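Local atomic coordinates of Ras GTPase-activating-like protein IQGAP2 (Homo sapiens, PDB entry 4EZA), a protein that binds phosphoinositides through an atypical domain with a pseudo C2 fold, and belongs to the Ras GTPase-activating-like IQGAP signalling family. Residues K28-G33 / L41-F46; V49-I54 / M94-K99; Q81-M86 / N105-L110. All blocks are in the same frame, centred on the assembly; numbering follows the deposited sequence.

Contact 1. Residues K28-G33 / L41-F46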
loop_
_atom_site.group_PDB
_atom_site.type_symbol
_atom_site.label_atom_id
_atom_site.label_comp_id
_atom_site.label_asym_id
_atom_site.label_seq_id
_atom_site.Cartn_x
_atom_site.Cartn_y
_atom_site.Cartn_z
ATOM N N LYS A 28 1.916 8.832 -7.016
ATOM C CA LYS A 28 0.747 9.437 -6.389
ATOM C C LYS A 28 0.695 9.140 -4.882
ATOM O O LYS A 28 0.456 10.063 -4.069
ATOM C CB LYS A 28 -0.533 8.973 -7.107
ATOM C CG LYS A 28 -1.826 9.371 -6.457
ATOM C CD LYS A 28 -2.022 10.879 -6.431
ATOM C CE LYS A 28 -2.387 11.435 -7.777
ATOM N NZ LYS A 28 -2.833 12.841 -7.618
ATOM N N LEU A 29 0.965 7.891 -4.507
ATOM C CA LEU A 29 0.960 7.558 -3.087
ATOM C C LEU A 29 2.053 8.313 -2.310
ATOM O O LEU A 29 1.867 8.663 -1.151
ATOM C CB LEU A 29 1.090 6.039 -2.879
ATOM C CG LEU A 29 -0.104 5.231 -3.391
ATOM C CD1 LEU A 29 0.090 3.837 -2.870
ATOM C CD2 LEU A 29 -1.437 5.801 -2.926
ATOM N N HIS A 30 3.203 8.532 -2.950
ATOM C CA HIS A 30 4.326 9.255 -2.349
ATOM C C HIS A 30 3.926 10.729 -2.146
ATOM O O HIS A 30 4.104 11.272 -1.065
ATOM C CB HIS A 30 5.502 9.102 -3.307
ATOM C CG HIS A 30 6.842 9.542 -2.787
ATOM N ND1 HIS A 30 7.320 9.274 -1.520
ATOM C CD2 HIS A 30 7.859 10.140 -3.450
ATOM C CE1 HIS A 30 8.557 9.739 -1.413
ATOM N NE2 HIS A 30 8.898 10.278 -2.565
ATOM N N GLU A 31 3.357 11.355 -3.177
ATOM C CA GLU A 31 2.808 12.707 -3.040
ATOM C C GLU A 31 1.822 12.854 -1.887
ATOM O O GLU A 31 1.897 13.815 -1.115
ATOM C CB GLU A 31 2.141 13.116 -4.352
ATOM C CG GLU A 31 3.122 13.499 -5.427
ATOM C CD GLU A 31 2.528 13.362 -6.818
ATOM O OE1 GLU A 31 1.278 13.370 -6.934
ATOM O OE2 GLU A 31 3.309 13.269 -7.796
ATOM N N LYS A 32 0.935 11.869 -1.741
ATOM C CA LYS A 32 -0.113 11.882 -0.710
ATOM C C LYS A 32 0.412 11.613 0.685
ATOM O O LYS A 32 -0.266 11.875 1.671
ATOM C CB LYS A 32 -1.129 10.776 -1.002
ATOM C CG LYS A 32 -2.093 11.033 -2.133
ATOM C CD LYS A 32 -3.035 9.849 -2.213
ATOM C CE LYS A 32 -4.115 10.092 -3.251
ATOM N NZ LYS A 32 -5.198 9.064 -3.196
ATOM N N GLY A 33 1.590 11.018 0.766
ATOM C CA GLY A 33 2.173 10.648 2.061
ATOM C C GLY A 33 1.895 9.231 2.506
ATOM O O GLY A 33 2.364 8.802 3.555
ATOM N N LEU A 41 14.728 1.653 -5.741
ATOM C CA LEU A 41 14.108 2.306 -6.887
ATOM C C LEU A 41 14.258 3.807 -6.797
ATOM O O LEU A 41 13.856 4.409 -5.794
ATOM C CB LEU A 41 12.623 1.955 -6.976
ATOM C CG LEU A 41 11.828 2.433 -8.188
ATOM C CD1 LEU A 41 12.319 1.753 -9.458
ATOM C CD2 LEU A 41 10.373 2.146 -7.961
ATOM N N GLN A 42 14.837 4.403 -7.839
ATOM C CA GLN A 42 14.997 5.852 -7.921
ATOM C C GLN A 42 13.628 6.490 -7.883
ATOM O O GLN A 42 12.677 5.991 -8.488
ATOM C CB GLN A 42 15.690 6.248 -9.221
ATOM C CG GLN A 42 17.188 6.106 -9.199
ATOM C CD GLN A 42 17.875 6.932 -10.285
ATOM O OE1 GLN A 42 17.232 7.409 -11.232
ATOM N NE2 GLN A 42 19.186 7.107 -10.147
ATOM N N THR A 43 13.529 7.602 -7.172
ATOM C CA THR A 43 12.250 8.276 -6.992
ATOM C C THR A 43 11.588 8.663 -8.307
ATOM O O THR A 43 10.369 8.544 -8.441
ATOM C CB THR A 43 12.429 9.492 -6.091
ATOM O OG1 THR A 43 12.971 9.042 -4.850
ATOM C CG2 THR A 43 11.104 10.143 -5.838
ATOM N N ASN A 44 12.390 9.094 -9.289
ATOM C CA ASN A 44 11.848 9.444 -10.592
ATOM C C ASN A 44 11.260 8.252 -11.357
ATOM O O ASN A 44 10.662 8.423 -12.424
ATOM C CB ASN A 44 12.864 10.248 -11.447
ATOM C CG ASN A 44 14.034 9.409 -11.960
ATOM O OD1 ASN A 44 14.260 8.271 -11.542
ATOM N ND2 ASN A 44 14.810 9.996 -12.864
ATOM N N GLN A 45 11.416 7.055 -10.796
ATOM C CA GLN A 45 10.880 5.827 -11.397
ATOM C C GLN A 45 9.589 5.346 -10.720
ATOM O O GLN A 45 9.026 4.307 -11.088
ATOM C CB GLN A 45 11.951 4.723 -11.405
ATOM C CG GLN A 45 13.169 5.042 -12.290
ATOM C CD GLN A 45 12.843 5.054 -13.781
ATOM O OE1 GLN A 45 12.279 4.101 -14.314
ATOM N NE2 GLN A 45 13.201 6.147 -14.460
ATOM N N PHE A 46 9.106 6.118 -9.745
ATOM C CA PHE A 46 7.923 5.717 -8.988
ATOM C C PHE A 46 6.653 5.603 -9.839
ATOM O O PHE A 46 5.749 4.854 -9.490
ATOM C CB PHE A 46 7.682 6.674 -7.810
ATOM C CG PHE A 46 8.540 6.400 -6.594
ATOM C CD1 PHE A 46 9.682 5.601 -6.649
ATOM C CD2 PHE A 46 8.198 6.990 -5.379
ATOM C CE1 PHE A 46 10.458 5.377 -5.516
ATOM C CE2 PHE A 46 8.963 6.783 -4.252
ATOM C CZ PHE A 46 10.107 5.987 -4.317
#
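G33 N is held by two carbonyls where helix 26-32 ends: O of H30, whose ring receives the edge of F46, lies 3.1 Å from G33 N, and a weak second bond runs to O of L29. With the positive phi of G33 (94°) this is a Schellman motif; a CB at this position would be jammed against the carbonyl oxygen of K32. In the pseudo C2 fold, the contact joins this short helix to the 3-10 turn at 43-46, in the link between strands 35-38 and 49-55. The two aromatic rings form a T-shaped pair, tilted rather than upright: their planes meet at 64°. F46 points CD2 and CE2 at the imidazole, and CE2 stands over the centre of one H30 face, 3.6 Å from CD2 of H30. The imidazole reaches this position because CG of H30 is anti to the backbone N (chi1 -169°), which carries the ring out from the helix. ND1 of H30 is also hydrogen-bonded to O of L35, a bond that helps fix the rotation of the ring and hence the face offered to F46. F46 itself is buried, its side chain touching L35, D37 and I38 of strand 35-38. Within its own turn, N of F46 bonds to O of T43 at 3.0 Å, and CA of T43 lies above one face of the phenyl ring, offset toward the rim. T43 adds a smaller contact to the imidazole, its side chain crossing that of H30 at about a right angle, with the methyl CG2 of T43 3.9 Å from NE2 of H30.

Contact 2. Residues V49-I54 / M94-K99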
loop_
_atom_site.group_PDB
_atom_site.type_symbol
_atom_site.label_atom_id
_atom_site.label_comp_id
_atom_site.label_asym_id
_atom_site.label_seq_id
_atom_site.Cartn_x
_atom_site.Cartn_y
_atom_site.Cartn_z
ATOM N N VAL A 49 5.717 1.941 -10.886
ATOM C CA VAL A 49 5.122 1.024 -9.921
ATOM C C VAL A 49 3.684 1.420 -9.681
ATOM O O VAL A 49 3.379 2.607 -9.475
ATOM C CB VAL A 49 5.908 1.023 -8.582
ATOM C CG1 VAL A 49 5.149 0.285 -7.505
ATOM C CG2 VAL A 49 7.294 0.417 -8.800
ATOM N N THR A 50 2.797 0.428 -9.695
ATOM C CA THR A 50 1.381 0.668 -9.405
ATOM C C THR A 50 0.942 -0.307 -8.331
ATOM O O THR A 50 1.499 -1.400 -8.191
ATOM C CB THR A 50 0.505 0.545 -10.679
ATOM O OG1 THR A 50 0.795 1.636 -11.555
ATOM C CG2 THR A 50 -0.984 0.574 -10.361
ATOM N N PHE A 51 -0.031 0.119 -7.539
ATOM C CA PHE A 51 -0.656 -0.739 -6.540
ATOM C C PHE A 51 -2.130 -0.851 -6.843
ATOM O O PHE A 51 -2.786 0.167 -7.022
ATOM C CB PHE A 51 -0.449 -0.178 -5.141
ATOM C CG PHE A 51 0.981 -0.037 -4.777
ATOM C CD1 PHE A 51 1.705 -1.141 -4.323
ATOM C CD2 PHE A 51 1.629 1.194 -4.907
ATOM C CE1 PHE A 51 3.063 -1.022 -4.028
ATOM C CE2 PHE A 51 2.967 1.314 -4.605
ATOM C CZ PHE A 51 3.686 0.218 -4.165
ATOM N N ASP A 52 -2.614 -2.082 -6.967
ATOM C CA ASP A 52 -4.035 -2.368 -7.190
ATOM C C ASP A 52 -4.621 -2.773 -5.854
ATOM O O ASP A 52 -4.067 -3.661 -5.192
ATOM C CB ASP A 52 -4.246 -3.547 -8.165
ATOM C CG ASP A 52 -3.876 -3.217 -9.609
ATOM O OD1 ASP A 52 -3.497 -2.061 -9.913
ATOM O OD2 ASP A 52 -3.975 -4.141 -10.457
ATOM N N ILE A 53 -5.724 -2.139 -5.460
ATOM C CA ILE A 53 -6.394 -2.473 -4.207
ATOM C C ILE A 53 -7.713 -3.134 -4.516
ATOM O O ILE A 53 -8.565 -2.534 -5.159
ATOM C CB ILE A 53 -6.703 -1.237 -3.354
ATOM C CG1 ILE A 53 -5.494 -0.302 -3.220
ATOM C CG2 ILE A 53 -7.303 -1.665 -2.005
ATOM C CD1 ILE A 53 -4.301 -0.850 -2.535
ATOM N N ILE A 54 -7.890 -4.360 -4.041
ATOM C CA ILE A 54 -9.099 -5.122 -4.340
ATOM C C ILE A 54 -9.771 -5.586 -3.048
ATOM O O ILE A 54 -9.113 -6.137 -2.158
ATOM C CB ILE A 54 -8.783 -6.332 -5.255
ATOM C CG1 ILE A 54 -7.553 -6.039 -6.134
ATOM C CG2 ILE A 54 -9.994 -6.674 -6.118
ATOM C CD1 ILE A 54 -6.630 -7.235 -6.383
ATOM N N MET A 94 5.011 0.944 8.204
ATOM C CA MET A 94 5.153 -0.485 8.033
ATOM C C MET A 94 5.672 -0.807 6.651
ATOM O O MET A 94 5.432 -0.057 5.701
ATOM C CB MET A 94 3.813 -1.172 8.274
ATOM C CG MET A 94 2.736 -0.778 7.322
ATOM S SD MET A 94 1.174 -1.571 7.697
ATOM C CE MET A 94 1.651 -3.205 7.692
ATOM N N LYS A 95 6.401 -1.911 6.538
ATOM C CA LYS A 95 6.865 -2.412 5.243
ATOM C C LYS A 95 5.779 -3.311 4.666
ATOM O O LYS A 95 5.735 -4.505 4.974
ATOM C CB LYS A 95 8.182 -3.180 5.402
ATOM C CG LYS A 95 9.363 -2.314 5.809
ATOM C CD LYS A 95 9.740 -1.280 4.753
ATOM C CE LYS A 95 10.613 -1.842 3.642
ATOM N NZ LYS A 95 12.076 -1.925 3.954
ATOM N N MET A 96 4.875 -2.712 3.885
ATOM C CA MET A 96 3.720 -3.395 3.305
ATOM C C MET A 96 4.179 -4.476 2.324
ATOM O O MET A 96 3.555 -5.553 2.226
ATOM C CB MET A 96 2.815 -2.365 2.617
ATOM C CG MET A 96 1.619 -2.908 1.843
ATOM S SD MET A 96 0.611 -1.584 1.165
ATOM C CE MET A 96 1.606 -1.025 -0.200
ATOM N N PHE A 97 5.277 -4.193 1.636
ATOM C CA PHE A 97 6.033 -5.188 0.890
ATOM C C PHE A 97 7.478 -5.084 1.338
ATOM O O PHE A 97 7.842 -4.136 2.025
ATOM C CB PHE A 97 5.918 -4.971 -0.619
ATOM C CG PHE A 97 4.517 -5.119 -1.140
ATOM C CD1 PHE A 97 3.949 -6.389 -1.286
ATOM C CD2 PHE A 97 3.756 -4.012 -1.474
ATOM C CE1 PHE A 97 2.657 -6.533 -1.782
ATOM C CE2 PHE A 97 2.438 -4.156 -1.953
ATOM C CZ PHE A 97 1.905 -5.425 -2.111
ATOM N N ASP A 98 8.297 -6.081 0.985
ATOM C CA ASP A 98 9.680 -6.137 1.449
ATOM C C ASP A 98 10.421 -4.811 1.263
ATOM O O ASP A 98 11.178 -4.406 2.132
ATOM C CB ASP A 98 10.445 -7.278 0.758
ATOM C CG ASP A 98 10.416 -8.583 1.559
ATOM O OD1 ASP A 98 9.968 -8.581 2.732
ATOM O OD2 ASP A 98 10.868 -9.619 1.011
ATOM N N LYS A 99 10.167 -4.141 0.144
ATOM C CA LYS A 99 10.872 -2.912 -0.213
ATOM C C LYS A 99 9.989 -1.664 -0.119
ATOM O O LYS A 99 10.450 -0.572 -0.428
ATOM C CB LYS A 99 11.431 -3.022 -1.636
ATOM C CG LYS A 99 12.490 -4.135 -1.865
ATOM C CD LYS A 99 13.291 -3.967 -3.181
ATOM C CE LYS A 99 12.523 -4.429 -4.451
ATOM N NZ LYS A 99 13.399 -4.714 -5.667
#
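F51, M96 and F97 meet in the buried centre of the pseudo C2 fold, where strand 49-55 of the four-stranded antiparallel sheet faces the bulged strand 93-97 of the three-stranded one. M96 and F97 together lie opposite V100 in a classic beta bulge, and the chain turns a corner at M96; through this irregularity both successive side chains point toward strand 49-55. F51 supplies about half of the buried area, M96 and F97 about a quarter each, and F51 does so with one side of its ring. The CD1-CE1 edge of F51 meets the corner of F97, with CE2 of F97 near the F51 plane and 3.8 Å from CE1 of F51. The two ring planes are within about 15° of parallel, yet the rings are displaced so far that rim meets rim and neither face covers the other. The side chains pass in opposite directions, each reaching out from its own strand. M96 approaches F51 obliquely: CG is anti to the backbone N (chi1 175°), and a bend at chi3 (75°) folds the methyl back toward the aromatic pair. No polar bond crosses between the segments, so the union is wholly apolar. Around it, F51 also touches S66, V100 and L29, and F97 touches S66. The neighbouring D52 is salt-bridged to K67 across its own sheet. The methyl CE of M96 serves both rings, lying 4.1 Å from CE1 of F51 and 3.7 Å from CE2 of F97.

Contact 3. Residues Q81-M86 / N105-L110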
loop_
_atom_site.group_PDB
_atom_site.type_symbol
_atom_site.label_atom_id
_atom_site.label_comp_id
_atom_site.label_asym_id
_atom_site.label_seq_id
_atom_site.Cartn_x
_atom_site.Cartn_y
_atom_site.Cartn_z
ATOM N N GLN A 81 -8.473 -4.837 11.156
ATOM C CA GLN A 81 -8.328 -4.934 12.620
ATOM C C GLN A 81 -6.850 -4.889 12.983
ATOM O O GLN A 81 -6.472 -4.277 13.989
ATOM C CB GLN A 81 -8.948 -6.207 13.183
ATOM C CG GLN A 81 -10.447 -6.335 13.074
ATOM C CD GLN A 81 -10.977 -7.308 14.093
ATOM O OE1 GLN A 81 -10.668 -8.509 14.056
ATOM N NE2 GLN A 81 -11.772 -6.797 15.039
ATOM N N ASP A 82 -6.010 -5.523 12.164
ATOM C CA ASP A 82 -4.561 -5.515 12.443
ATOM C C ASP A 82 -3.991 -4.115 12.279
ATOM O O ASP A 82 -3.184 -3.647 13.098
ATOM C CB ASP A 82 -3.807 -6.465 11.518
ATOM C CG ASP A 82 -4.072 -7.921 11.810
ATOM O OD1 ASP A 82 -4.471 -8.267 12.943
ATOM O OD2 ASP A 82 -3.870 -8.726 10.882
ATOM N N LEU A 83 -4.416 -3.437 11.222
ATOM C CA LEU A 83 -3.960 -2.070 10.987
ATOM C C LEU A 83 -4.405 -1.131 12.090
ATOM O O LEU A 83 -3.628 -0.296 12.547
ATOM C CB LEU A 83 -4.477 -1.569 9.642
ATOM C CG LEU A 83 -3.925 -2.312 8.415
ATOM C CD1 LEU A 83 -4.533 -1.683 7.148
ATOM C CD2 LEU A 83 -2.395 -2.334 8.333
ATOM N N LEU A 84 -5.646 -1.287 12.545
ATOM C CA LEU A 84 -6.099 -0.462 13.664
ATOM C C LEU A 84 -5.315 -0.727 14.947
ATOM O O LEU A 84 -5.027 0.194 15.712
ATOM C CB LEU A 84 -7.591 -0.624 13.911
ATOM C CG LEU A 84 -8.470 0.053 12.868
ATOM C CD1 LEU A 84 -9.890 -0.448 13.050
ATOM C CD2 LEU A 84 -8.414 1.556 13.029
ATOM N N GLN A 85 -4.961 -1.990 15.171
ATOM C CA GLN A 85 -4.174 -2.346 16.337
ATOM C C GLN A 85 -2.815 -1.658 16.272
ATOM O O GLN A 85 -2.358 -1.096 17.277
ATOM C CB GLN A 85 -4.007 -3.855 16.452
ATOM C CG GLN A 85 -3.315 -4.223 17.739
ATOM C CD GLN A 85 -2.884 -5.649 17.789
ATOM O OE1 GLN A 85 -3.646 -6.554 17.446
ATOM N NE2 GLN A 85 -1.646 -5.874 18.242
ATOM N N MET A 86 -2.193 -1.676 15.093
ATOM C CA MET A 86 -0.918 -0.975 14.901
ATOM C C MET A 86 -1.067 0.487 15.280
ATOM O O MET A 86 -0.225 1.032 16.007
ATOM C CB MET A 86 -0.476 -1.055 13.446
ATOM C CG MET A 86 -0.049 -2.424 13.059
ATOM S SD MET A 86 0.494 -2.415 11.343
ATOM C CE MET A 86 0.514 -4.178 11.065
ATOM N N ASN A 105 -1.614 5.158 9.198
ATOM C CA ASN A 105 -2.830 5.965 9.259
ATOM C C ASN A 105 -3.362 6.291 7.885
ATOM O O ASN A 105 -4.564 6.170 7.641
ATOM C CB ASN A 105 -2.634 7.236 10.089
ATOM C CG ASN A 105 -2.657 6.954 11.592
ATOM O OD1 ASN A 105 -2.881 5.812 12.037
ATOM N ND2 ASN A 105 -2.440 7.997 12.381
ATOM N N LEU A 106 -2.473 6.704 6.987
ATOM C CA LEU A 106 -2.913 7.087 5.654
ATOM C C LEU A 106 -3.282 5.879 4.801
ATOM O O LEU A 106 -4.154 5.993 3.935
ATOM C CB LEU A 106 -1.874 7.972 4.965
ATOM C CG LEU A 106 -1.654 9.290 5.709
ATOM C CD1 LEU A 106 -0.556 10.043 4.981
ATOM C CD2 LEU A 106 -2.918 10.150 5.758
ATOM N N LEU A 107 -2.653 4.733 5.071
ATOM C CA LEU A 107 -3.049 3.486 4.421
ATOM C C LEU A 107 -4.469 3.093 4.834
ATOM O O LEU A 107 -5.264 2.712 3.990
ATOM C CB LEU A 107 -2.054 2.379 4.726
ATOM C CG LEU A 107 -2.394 1.040 4.075
ATOM C CD1 LEU A 107 -2.326 1.121 2.563
ATOM C CD2 LEU A 107 -1.445 0.015 4.670
ATOM N N ILE A 108 -4.794 3.206 6.125
ATOM C CA ILE A 108 -6.144 2.887 6.597
ATOM C C ILE A 108 -7.163 3.739 5.835
ATOM O O ILE A 108 -8.173 3.217 5.322
ATOM C CB ILE A 108 -6.253 3.079 8.111
ATOM C CG1 ILE A 108 -5.428 2.022 8.846
ATOM C CG2 ILE A 108 -7.727 2.974 8.553
ATOM C CD1 ILE A 108 -5.190 2.343 10.298
ATOM N N TYR A 109 -6.877 5.035 5.715
ATOM C CA TYR A 109 -7.779 5.949 5.001
ATOM C C TYR A 109 -7.888 5.576 3.520
ATOM O O TYR A 109 -8.987 5.581 2.955
ATOM C CB TYR A 109 -7.305 7.403 5.171
ATOM C CG TYR A 109 -8.056 8.447 4.339
ATOM C CD1 TYR A 109 -9.214 9.041 4.831
ATOM C CD2 TYR A 109 -7.609 8.835 3.064
ATOM C CE1 TYR A 109 -9.922 9.994 4.089
ATOM C CE2 TYR A 109 -8.315 9.780 2.315
ATOM C CZ TYR A 109 -9.464 10.355 2.836
ATOM O OH TYR A 109 -10.175 11.296 2.111
ATOM N N LEU A 110 -6.753 5.290 2.888
ATOM C CA LEU A 110 -6.743 4.887 1.485
ATOM C C LEU A 110 -7.641 3.664 1.253
ATOM O O LEU A 110 -8.407 3.615 0.277
ATOM C CB LEU A 110 -5.320 4.596 1.029
ATOM C CG LEU A 110 -5.134 4.385 -0.469
ATOM C CD1 LEU A 110 -5.134 5.715 -1.149
ATOM C CD2 LEU A 110 -3.850 3.655 -0.742
#
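L83 and I108 slide past each other in opposite directions, side chain alongside side chain, so that the stem of one meets the branch of the other. CB of L83 lies 3.8 Å from CG1 of I108, and beyond it the methyl CD1 of I108 continues over the peptide group that follows L83, 3.8 Å from O of L83. This reach comes from the first torsion of I108: CG1 is anti to the carbonyl carbon (chi1 -69°), which directs the longer branch toward helix 80-88, while CG2 lies anti to the backbone N. L84 closes on the same methyl from a second position, its CD2 standing 4.3 Å from CD1 of I108. The two helices form an antiparallel packed pair on one side of the pseudo C2 fold, one following strand 71-79 and the other strand 100-103. The axes of the short segments approach to 10.1 Å and cross at -150°, and L83 and I108 mark the closest CA pair. An alanine in place of I108 would remove CG1, CG2 and CD1, and would probably leave L83 CB and L84 CD2 without their main partner across the helix pair. On the inner side L83 turns its CD1 toward the buried L107, with CD2 of L107 4.3 Å away, and also touches M94 of strand 93-97. I108 packs in addition on I80 and Q87 of helix 80-88. The side-chain amide of Q87 joins the helices by a polar link too, its NE2 hydrogen-bonded to OD1 of N105.

The centre of contact 2 lies about 4 Å from the centre of the chain, while contacts 1 and 3 sit on opposite sides of that centre with about 20 Å between their own centres. Contact 1 closes before the other two open; contacts 2 and 3 alternate along the chain, strand 93-97 following helix 80-88 after a short loop. L29 of helix 26-32 packs on F51 of contact 2 and on L110 of helix 104-112, so it touches both other contacts. M94 joins contacts 2 and 3, meeting L83 and M86. The apolar centre between the sheets is thus continuous with the helix pair, tying early and late chain segments into one compact domain.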